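Local coordinates for halogenase (Chondromyces crocatus, PDB 3E1T), which probably chlorinates a precursor or intermediate of the chondrochlorens, using its bound FAD as a variant FAD-dependent halogenase, at residues Ile75-Gly79 and Thr91-Thr95; Ala161-Val165 and Ile330-Leu334. The contacts are given in a common frame with arbitrary orientation. Residue numbers count along the deposited sequence, not the author numbering.

In the fold
Along the chain the two contacts follow in series, neither nested nor crossed. Interaction 1 closes first: strand 75-82 turns back into strand 90-93 across a seven-residue connection, a local beta hairpin at an edge of the large mixed sheet. Interaction 2 spans 164 intervening residues, bringing the end of helix 315-333 back onto strand 163-166 of the five-stranded parallel sheet, in the Rossmann-like FAD-binding part of the fold. Their centres lie 37 Å apart and their nearest atoms about 25 Å apart, with FAD between these regions: Lys76 of interaction 1 comes within about 6 Å of it, Val165 of interaction 2 about 9 Å.

Interaction 1 of 2, residues Ile75-Gly79 and Thr91-Thr95; sequences IKRGG and TFGFT
Segments 75-79 and 91-95 form the antiparallel arms of a beta hairpin, with Gly78 opposite Gly93 as a non-hydrogen-bonded pair (CA-CA 4.2 Å) and Gly79 opposite Phe92 as a hydrogen-bonded one (CA-CA 5.5 Å). Ile75 and Lys76 are extended. The all-trans Lys76 chain runs past the Phe94 ring, its CE 4.0 Å from Phe94 CZ, while Lys76 O lies at the ring edge, 3.7 Å from Phe94 CE2; Lys76 NZ hydrogen-bonds to Ser49 OG and the backbone O of Leu50. At Arg77 (phi/psi -93/-13) the strand breaks. Its carbonyl O accepts Phe94 N at 3.1 Å, and a water 3.1 Å from Arg77 O accepts from Thr95 N (3.1 Å), continuing the link beyond the paired strands. Gly78 resumes the strand almost fully stretched (163/-149); a CB here would clash with Phe92 O and Gly93 CA. Its CA instead approaches Phe92 O at 3.3 Å in a CA-H...O contact and lies over the Phe94 face as a CH-pi contact, 4.3 Å from the centroid, with Phe94 chi1 m. Gly79 continues it (-150/163): Gly79 N donates to Phe92 O (3.1 Å), and Phe92 N to Gly79 O (2.9 Å). Phe92, chi1 p, folds its ring face over Gly79 N and Gly78 C, where a Gly79 CB would clash with it. Thr91 CA touches Gly79 O at 3.2 Å. Beyond the hairpin, Lys76 pairs through its backbone with Ala105 of strand 105-106, and strand 75-82 runs parallel to strand 210-215 in the large mixed sheet.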
ATOM      1  N   ILE A  75     -19.102  -3.114   3.178  1.00 43.25           N
ATOM      2  CA  ILE A  75     -18.877  -1.724   3.578  1.00 43.06           C
ATOM      3  C   ILE A  75     -18.042  -1.682   4.846  1.00 42.69           C
ATOM      4  O   ILE A  75     -18.446  -2.212   5.882  1.00 42.66           O
ATOM      5  CB  ILE A  75     -20.215  -0.958   3.807  1.00 43.56           C
ATOM      6  CG1 ILE A  75     -20.998  -0.829   2.496  1.00 44.40           C
ATOM      7  CG2 ILE A  75     -19.981   0.428   4.442  1.00 42.69           C
ATOM      8  CD1 ILE A  75     -21.863  -2.049   2.175  1.00 46.68           C
ATOM      9  N   LYS A  76     -16.881  -1.037   4.753  1.00 41.81           N
ATOM     10  CA  LYS A  76     -15.927  -0.976   5.856  1.00 40.68           C
ATOM     11  C   LYS A  76     -16.037   0.360   6.593  1.00 40.42           C
ATOM     12  O   LYS A  76     -15.706   1.416   6.047  1.00 40.48           O
ATOM     13  CB  LYS A  76     -14.512  -1.202   5.312  1.00 40.48           C
ATOM     14  CG  LYS A  76     -13.386  -1.048   6.315  1.00 38.64           C
ATOM     15  CD  LYS A  76     -12.064  -0.888   5.568  1.00 36.24           C
ATOM     16  CE  LYS A  76     -10.909  -0.842   6.535  1.00 35.00           C
ATOM     17  NZ  LYS A  76      -9.609  -0.751   5.815  1.00 33.18           N
ATOM     18  N   ARG A  77     -16.495   0.305   7.841  1.00 40.12           N
ATOM     19  CA  ARG A  77     -16.706   1.507   8.651  1.00 39.93           C
ATOM     20  C   ARG A  77     -15.499   1.854   9.509  1.00 38.92           C
ATOM     21  O   ARG A  77     -15.407   2.951  10.068  1.00 38.81           O
ATOM     22  CB  ARG A  77     -17.935   1.329   9.548  1.00 40.44           C
ATOM     23  CG  ARG A  77     -19.241   1.111   8.802  1.00 43.21           C
ATOM     24  CD  ARG A  77     -19.908   2.423   8.413  1.00 46.67           C
ATOM     25  NE  ARG A  77     -21.199   2.176   7.767  1.00 50.16           N
ATOM     26  CZ  ARG A  77     -21.924   3.106   7.148  1.00 51.59           C
ATOM     27  NH1 ARG A  77     -21.493   4.365   7.084  1.00 51.41           N
ATOM     28  NH2 ARG A  77     -23.082   2.774   6.585  1.00 52.09           N
ATOM     29  N   GLY A  78     -14.580   0.909   9.617  1.00 38.35           N
ATOM     30  CA  GLY A  78     -13.393   1.062  10.452  1.00 37.28           C
ATOM     31  C   GLY A  78     -12.804  -0.309  10.661  1.00 37.24           C
ATOM     32  O   GLY A  78     -12.939  -1.193   9.805  1.00 36.83           O
ATOM     33  N   GLY A  79     -12.169  -0.509  11.808  1.00 37.24           N
ATOM     34  CA  GLY A  79     -11.569  -1.801  12.100  1.00 37.49           C
ATOM     35  C   GLY A  79     -11.527  -2.175  13.565  1.00 37.50           C
ATOM     36  O   GLY A  79     -11.672  -1.329  14.456  1.00 37.62           O
ATOM     37  N   THR A  91     -11.928  -1.022  18.836  1.00 44.22           N
ATOM     38  CA  THR A  91     -12.399  -0.648  17.504  1.00 44.03           C
ATOM     39  C   THR A  91     -12.115   0.825  17.206  1.00 43.63           C
ATOM     40  O   THR A  91     -11.998   1.647  18.112  1.00 43.56           O
ATOM     41  CB  THR A  91     -13.921  -0.944  17.346  1.00 44.23           C
ATOM     42  OG1 THR A  91     -14.173  -2.335  17.579  1.00 45.01           O
ATOM     43  CG2 THR A  91     -14.429  -0.593  15.951  1.00 44.14           C
ATOM     44  N   PHE A  92     -11.987   1.149  15.924  1.00 43.43           N
ATOM     45  CA  PHE A  92     -11.938   2.541  15.488  1.00 43.30           C
ATOM     46  C   PHE A  92     -12.950   2.706  14.367  1.00 43.40           C
ATOM     47  O   PHE A  92     -13.302   1.735  13.692  1.00 42.60           O
ATOM     48  CB  PHE A  92     -10.520   2.935  15.027  1.00 43.51           C
ATOM     49  CG  PHE A  92     -10.105   2.309  13.715  1.00 43.39           C
ATOM     50  CD1 PHE A  92     -10.384   2.937  12.510  1.00 43.82           C
ATOM     51  CD2 PHE A  92      -9.449   1.083  13.689  1.00 43.46           C
ATOM     52  CE1 PHE A  92     -10.011   2.354  11.298  1.00 42.64           C
ATOM     53  CE2 PHE A  92      -9.071   0.494  12.476  1.00 43.83           C
ATOM     54  CZ  PHE A  92      -9.355   1.136  11.284  1.00 43.65           C
ATOM     55  N   GLY A  93     -13.420   3.929  14.179  1.00 43.82           N
ATOM     56  CA  GLY A  93     -14.314   4.254  13.075  1.00 45.45           C
ATOM     57  C   GLY A  93     -13.738   5.430  12.316  1.00 46.46           C
ATOM     58  O   GLY A  93     -13.061   6.274  12.901  1.00 46.95           O
ATOM     59  N   PHE A  94     -13.989   5.489  11.014  1.00 47.49           N
ATOM     60  CA  PHE A  94     -13.464   6.584  10.205  1.00 48.59           C
ATOM     61  C   PHE A  94     -14.122   7.914  10.582  1.00 50.30           C
ATOM     62  O   PHE A  94     -13.467   8.959  10.577  1.00 50.41           O
ATOM     63  CB  PHE A  94     -13.600   6.286   8.708  1.00 47.67           C
ATOM     64  CG  PHE A  94     -12.739   5.141   8.232  1.00 46.20           C
ATOM     65  CD1 PHE A  94     -11.356   5.161   8.416  1.00 45.10           C
ATOM     66  CD2 PHE A  94     -13.308   4.052   7.581  1.00 44.69           C
ATOM     67  CE1 PHE A  94     -10.557   4.107   7.969  1.00 44.05           C
ATOM     68  CE2 PHE A  94     -12.520   2.997   7.129  1.00 44.13           C
ATOM     69  CZ  PHE A  94     -11.139   3.025   7.326  1.00 44.42           C
ATOM     70  N   THR A  95     -15.407   7.865  10.935  1.00 52.24           N
ATOM     71  CA  THR A  95     -16.149   9.062  11.348  1.00 54.24           C
ATOM     72  C   THR A  95     -17.119   8.758  12.481  1.00 55.62           C
ATOM     73  O   THR A  95     -17.620   7.634  12.604  1.00 55.57           O
ATOM     74  CB  THR A  95     -16.988   9.631  10.201  1.00 54.16           C
ATOM     75  OG1 THR A  95     -17.773   8.577   9.638  1.00 54.34           O
ATOM     76  CG2 THR A  95     -16.105  10.268   9.123  1.00 54.73           C
TER
HETATM   77  O   HOH W   1     -17.244   5.495  10.094  1.00 52.75           O

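Interaction 2 of 2, residues Ala161-Val165 and Ile330-Leu334; sequences ARFIV and INTCL
The chain turns a corner at Arg162 (phi/psi -70/-31), leaving one sheet, and becomes extended from Phe163 to Val165 in the parallel sheet. Facing it is the last turn of helix 315-333, where Leu334 N donates a hydrogen bond to Ile330 O at 2.9 Å. The nearest CA pairs are Phe163-Ile330 at 7.6 Å and Arg162-Leu334 at 8.9 Å. Phe163 and Val165 point toward the helix, Ile164 away. Phe163, chi1 m, receives Ile330 CG1 over its ring face (CH-pi, 4.3 Å from CG1 to the centroid) and Leu334 CD2 at its edge, 3.6 Å from Phe163 CE2; Phe163 CZ meets Cys333 CB at 3.9 Å. Val165 CG2 reaches Ile330 CD1 at 4.1 Å. The extended Arg162 side chain carries NH1 to Cys333 O, a weak 3.2 Å hydrogen bond, while NH2 salt-bridges Glu340. This helix-on-sheet packing in the Rossmann-like part is therefore chiefly apolar, with Arg162, exposed at the corner, supplying the one weak polar link between the segments.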
ATOM      1  N   ALA A 161       7.006   8.371 -25.960  1.00 42.06           N
ATOM      2  CA  ALA A 161       6.175   9.364 -25.287  1.00 40.57           C
ATOM      3  C   ALA A 161       7.040  10.383 -24.582  1.00 39.94           C
ATOM      4  O   ALA A 161       8.226  10.147 -24.362  1.00 40.23           O
ATOM      5  CB  ALA A 161       5.234   8.690 -24.286  1.00 40.75           C
ATOM      6  N   ARG A 162       6.450  11.519 -24.226  1.00 38.59           N
ATOM      7  CA  ARG A 162       7.159  12.525 -23.441  1.00 37.88           C
ATOM      8  C   ARG A 162       7.408  12.063 -21.981  1.00 36.82           C
ATOM      9  O   ARG A 162       8.406  12.450 -21.361  1.00 37.35           O
ATOM     10  CB  ARG A 162       6.406  13.863 -23.480  1.00 37.88           C
ATOM     11  CG  ARG A 162       7.192  15.034 -22.884  1.00 38.57           C
ATOM     12  CD  ARG A 162       6.387  16.320 -22.850  1.00 38.65           C
ATOM     13  NE  ARG A 162       6.926  17.271 -21.875  1.00 39.82           N
ATOM     14  CZ  ARG A 162       6.462  18.503 -21.670  1.00 41.53           C
ATOM     15  NH1 ARG A 162       5.445  18.977 -22.381  1.00 42.13           N
ATOM     16  NH2 ARG A 162       7.023  19.276 -20.747  1.00 42.28           N
ATOM     17  N   PHE A 163       6.502  11.238 -21.454  1.00 35.30           N
ATOM     18  CA  PHE A 163       6.580  10.751 -20.074  1.00 33.79           C
ATOM     19  C   PHE A 163       6.353   9.258 -20.008  1.00 32.93           C
ATOM     20  O   PHE A 163       5.438   8.744 -20.640  1.00 32.89           O
ATOM     21  CB  PHE A 163       5.534  11.425 -19.199  1.00 33.13           C
ATOM     22  CG  PHE A 163       5.657  12.907 -19.132  1.00 32.78           C
ATOM     23  CD1 PHE A 163       6.639  13.500 -18.362  1.00 31.81           C
ATOM     24  CD2 PHE A 163       4.767  13.713 -19.827  1.00 31.81           C
ATOM     25  CE1 PHE A 163       6.741  14.888 -18.295  1.00 33.21           C
ATOM     26  CE2 PHE A 163       4.859  15.095 -19.759  1.00 33.50           C
ATOM     27  CZ  PHE A 163       5.848  15.684 -18.991  1.00 32.49           C
ATOM     28  N   ILE A 164       7.196   8.571 -19.241  1.00 32.25           N
ATOM     29  CA  ILE A 164       7.057   7.133 -18.992  1.00 31.58           C
ATOM     30  C   ILE A 164       6.902   6.956 -17.479  1.00 31.10           C
ATOM     31  O   ILE A 164       7.700   7.502 -16.721  1.00 30.60           O
ATOM     32  CB  ILE A 164       8.308   6.326 -19.452  1.00 31.98           C
ATOM     33  CG1 ILE A 164       8.787   6.758 -20.850  1.00 33.35           C
ATOM     34  CG2 ILE A 164       8.038   4.802 -19.386  1.00 31.93           C
ATOM     35  CD1 ILE A 164       7.833   6.440 -21.983  1.00 34.73           C
ATOM     36  N   VAL A 165       5.872   6.228 -17.049  1.00 30.19           N
ATOM     37  CA  VAL A 165       5.660   5.980 -15.616  1.00 29.08           C
ATOM     38  C   VAL A 165       5.588   4.489 -15.274  1.00 28.68           C
ATOM     39  O   VAL A 165       4.806   3.755 -15.865  1.00 28.49           O
ATOM     40  CB  VAL A 165       4.406   6.696 -15.075  1.00 29.41           C
ATOM     41  CG1 VAL A 165       4.185   6.337 -13.595  1.00 28.18           C
ATOM     42  CG2 VAL A 165       4.539   8.231 -15.245  1.00 27.56           C
ATOM     43  N   ILE A 330       2.092  15.757 -14.862  1.00 37.45           N
ATOM     44  CA  ILE A 330       1.976  15.511 -16.296  1.00 38.43           C
ATOM     45  C   ILE A 330       0.958  16.441 -16.989  1.00 39.34           C
ATOM     46  O   ILE A 330       1.259  16.988 -18.048  1.00 39.52           O
ATOM     47  CB  ILE A 330       1.645  14.036 -16.595  1.00 38.03           C
ATOM     48  CG1 ILE A 330       2.824  13.142 -16.197  1.00 37.88           C
ATOM     49  CG2 ILE A 330       1.309  13.840 -18.079  1.00 38.79           C
ATOM     50  CD1 ILE A 330       2.526  11.664 -16.258  1.00 38.29           C
ATOM     51  N   ASN A 331      -0.221  16.617 -16.388  1.00 39.92           N
ATOM     52  CA  ASN A 331      -1.260  17.508 -16.933  1.00 41.16           C
ATOM     53  C   ASN A 331      -0.847  18.978 -16.920  1.00 42.06           C
ATOM     54  O   ASN A 331      -1.281  19.752 -17.776  1.00 42.40           O
ATOM     55  CB  ASN A 331      -2.594  17.338 -16.193  1.00 40.41           C
ATOM     56  CG  ASN A 331      -3.291  16.035 -16.527  1.00 41.02           C
ATOM     57  OD1 ASN A 331      -3.027  15.413 -17.568  1.00 40.26           O
ATOM     58  ND2 ASN A 331      -4.206  15.613 -15.649  1.00 39.45           N
ATOM     59  N   THR A 332      -0.000  19.353 -15.963  1.00 43.00           N
ATOM     60  CA  THR A 332       0.479  20.731 -15.841  1.00 44.15           C
ATOM     61  C   THR A 332       1.640  21.039 -16.797  1.00 45.25           C
ATOM     62  O   THR A 332       1.767  22.157 -17.291  1.00 45.43           O
ATOM     63  CB  THR A 332       0.880  21.061 -14.387  1.00 44.07           C
ATOM     64  OG1 THR A 332      -0.227  20.798 -13.515  1.00 44.43           O
ATOM     65  CG2 THR A 332       1.270  22.519 -14.243  1.00 43.88           C
ATOM     66  N   CYS A 333       2.479  20.041 -17.054  1.00 46.53           N
ATOM     67  CA  CYS A 333       3.609  20.185 -17.972  1.00 47.46           C
ATOM     68  C   CYS A 333       3.180  20.080 -19.439  1.00 48.03           C
ATOM     69  O   CYS A 333       3.719  20.776 -20.299  1.00 48.10           O
ATOM     70  CB  CYS A 333       4.691  19.152 -17.651  1.00 47.16           C
ATOM     71  SG  CYS A 333       5.541  19.479 -16.087  1.00 48.17           S
ATOM     72  N   LEU A 334       2.210  19.214 -19.716  1.00 49.05           N
ATOM     73  CA  LEU A 334       1.666  19.074 -21.064  1.00 49.87           C
ATOM     74  C   LEU A 334       0.828  20.286 -21.477  1.00 50.87           C
ATOM     75  O   LEU A 334       0.421  20.401 -22.638  1.00 51.18           O
ATOM     76  CB  LEU A 334       0.842  17.797 -21.189  1.00 49.58           C
ATOM     77  CG  LEU A 334       1.586  16.465 -21.170  1.00 49.26           C
ATOM     78  CD1 LEU A 334       0.581  15.338 -21.232  1.00 48.63           C
ATOM     79  CD2 LEU A 334       2.595  16.355 -22.307  1.00 48.37           C
TER